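Local coordinates for protein apical membrane antigen 1 (PDB 4APM) that probably acts on the surface of the Babesia parasite in forming the moving junction through which it invades host cells, at residues F242-R247 and S253-E258. Numbering follows the deposited sequence.
Sequences FEEFTR and SALMFE
Leu255, reaching out from the helix 249-257, sets its forked end among Phe242, Glu244 and Thr246, three side chains on the same face of the strand 242-245 and the turn after it. The main apolar partner of Leu255 is Phe242. Its ring meets the leucine at an edge: CD2 of Leu255 lies near the ring plane, 3.6 Å from CE1 of Phe242 and equally near CZ, and the two side chains approach from opposite directions. With CG between its own backbone N and carbonyl carbon (chi1 72°), the phenylalanine carries its ring to the helix although its CB starts off to the side; its side chain also touches Val328 and Met314. At the turn, Thr246 offers its methyl, CG2 lying 4.2 Å from CD1 of Leu255, a loose contact. Its hydroxyl OG1 bonds to the backbone O of Asp248 in the loop leading to the helix, so a residue with one polar and one apolar branch suits the place. Glu244 crosses the leucine at about a right angle. Its CB packs against CD1, while the chain, bent at chi2 (141°), brings the carboxylate oxygen OE1 to 3.4 Å from Leu255 CD1. This is a van der Waals approach at the solvent-facing side of the contact, where a charged end can still be hydrated. In this domain I-III portion of AMA1, an edge strand turns back into a helix packed on its four-stranded antiparallel sheet and disulfide-linked to the adjacent strand through Cys252 and Cys326, consistent with a PAN-type module. No hydrogen bond or salt bridge joins the two segments: their contact is mainly dispersion between carbon groups, needing complementary shape rather than aligned donors, with the covalent tie supplied nearby.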
# COMPACT_ATOMS: atom_id res chain seq x y z
N PHE A 242 -15.44 -5.51 -4.33
CA PHE A 242 -16.52 -4.57 -4.58
C PHE A 242 -15.97 -3.49 -5.47
O PHE A 242 -14.76 -3.40 -5.66
CB PHE A 242 -17.11 -3.99 -3.28
CG PHE A 242 -16.20 -3.02 -2.57
CD1 PHE A 242 -16.25 -1.65 -2.87
CD2 PHE A 242 -15.29 -3.46 -1.61
CE1 PHE A 242 -15.40 -0.76 -2.24
CE2 PHE A 242 -14.44 -2.57 -0.97
CZ PHE A 242 -14.50 -1.21 -1.29
N GLU A 243 -16.87 -2.74 -6.12
CA GLU A 243 -16.46 -1.70 -7.05
C GLU A 243 -17.22 -0.43 -6.77
O GLU A 243 -18.38 -0.49 -6.35
CB GLU A 243 -16.77 -2.08 -8.47
CG GLU A 243 -16.68 -3.54 -8.79
CD GLU A 243 -16.76 -3.76 -10.26
OE1 GLU A 243 -17.57 -3.06 -10.91
OE2 GLU A 243 -15.95 -4.55 -10.77
N GLU A 244 -16.58 0.70 -7.07
CA GLU A 244 -17.21 2.03 -7.03
C GLU A 244 -16.49 3.00 -7.93
O GLU A 244 -15.26 2.91 -8.10
CB GLU A 244 -17.27 2.58 -5.63
CG GLU A 244 -18.63 2.39 -4.98
CD GLU A 244 -18.49 2.03 -3.52
OE1 GLU A 244 -17.54 2.56 -2.92
OE2 GLU A 244 -19.27 1.20 -3.00
N PHE A 245 -17.26 3.90 -8.53
CA PHE A 245 -16.69 5.00 -9.30
C PHE A 245 -16.11 5.99 -8.33
O PHE A 245 -16.76 6.32 -7.34
CB PHE A 245 -17.76 5.64 -10.18
CG PHE A 245 -18.14 4.79 -11.37
CD1 PHE A 245 -17.34 4.78 -12.51
CD2 PHE A 245 -19.25 3.96 -11.33
CE1 PHE A 245 -17.66 3.96 -13.59
CE2 PHE A 245 -19.59 3.14 -12.40
CZ PHE A 245 -18.80 3.14 -13.54
N THR A 246 -14.86 6.41 -8.57
CA THR A 246 -14.21 7.39 -7.74
C THR A 246 -13.64 8.51 -8.63
O THR A 246 -13.50 8.32 -9.83
CB THR A 246 -13.07 6.78 -6.86
OG1 THR A 246 -12.02 6.32 -7.69
CG2 THR A 246 -13.58 5.58 -6.01
N ARG A 247 -13.34 9.66 -8.04
CA ARG A 247 -12.98 10.85 -8.80
C ARG A 247 -11.52 10.83 -9.23
O ARG A 247 -11.16 11.49 -10.17
CB ARG A 247 -13.26 12.09 -7.97
CG ARG A 247 -14.71 12.50 -8.01
CD ARG A 247 -14.99 13.59 -7.01
NE ARG A 247 -14.94 13.07 -5.66
CZ ARG A 247 -15.13 13.82 -4.59
NH1 ARG A 247 -15.43 15.10 -4.74
NH2 ARG A 247 -15.04 13.28 -3.38
N SER A 253 -7.69 4.82 -3.79
CA SER A 253 -6.76 4.37 -2.80
C SER A 253 -7.38 4.45 -1.39
O SER A 253 -7.27 3.49 -0.62
CB SER A 253 -5.45 5.17 -2.89
OG SER A 253 -4.51 4.66 -1.98
N ALA A 254 -8.07 5.54 -1.08
CA ALA A 254 -8.63 5.71 0.28
C ALA A 254 -9.75 4.71 0.58
O ALA A 254 -9.93 4.29 1.72
CB ALA A 254 -9.12 7.15 0.48
N LEU A 255 -10.51 4.37 -0.46
CA LEU A 255 -11.63 3.42 -0.37
C LEU A 255 -11.12 2.02 -0.05
O LEU A 255 -11.72 1.29 0.73
CB LEU A 255 -12.32 3.35 -1.74
CG LEU A 255 -13.83 3.16 -1.88
CD1 LEU A 255 -14.16 2.53 -3.24
CD2 LEU A 255 -14.46 2.38 -0.74
N MET A 256 -10.08 1.60 -0.77
CA MET A 256 -9.47 0.31 -0.57
C MET A 256 -8.79 0.24 0.82
O MET A 256 -8.90 -0.77 1.56
CB MET A 256 -8.45 0.07 -1.68
CG MET A 256 -7.53 -1.10 -1.39
SD MET A 256 -5.79 -0.78 -1.51
CE MET A 256 -5.50 0.36 -2.89
N PHE A 257 -8.06 1.30 1.17
CA PHE A 257 -7.35 1.35 2.46
C PHE A 257 -8.28 1.07 3.67
O PHE A 257 -7.91 0.35 4.59
CB PHE A 257 -6.64 2.70 2.60
CG PHE A 257 -5.88 2.87 3.89
CD1 PHE A 257 -4.65 2.24 4.08
CD2 PHE A 257 -6.35 3.72 4.88
CE1 PHE A 257 -3.92 2.45 5.25
CE2 PHE A 257 -5.62 3.92 6.05
CZ PHE A 257 -4.40 3.28 6.23
N GLU A 258 -9.50 1.61 3.64
CA GLU A 258 -10.46 1.42 4.72
C GLU A 258 -10.78 -0.05 4.95
O GLU A 258 -11.30 -0.41 6.00
CB GLU A 258 -11.77 2.13 4.39
CG GLU A 258 -11.67 3.62 4.33
CD GLU A 258 -13.04 4.26 4.23
OE1 GLU A 258 -13.98 3.60 3.71
OE2 GLU A 258 -13.19 5.41 4.71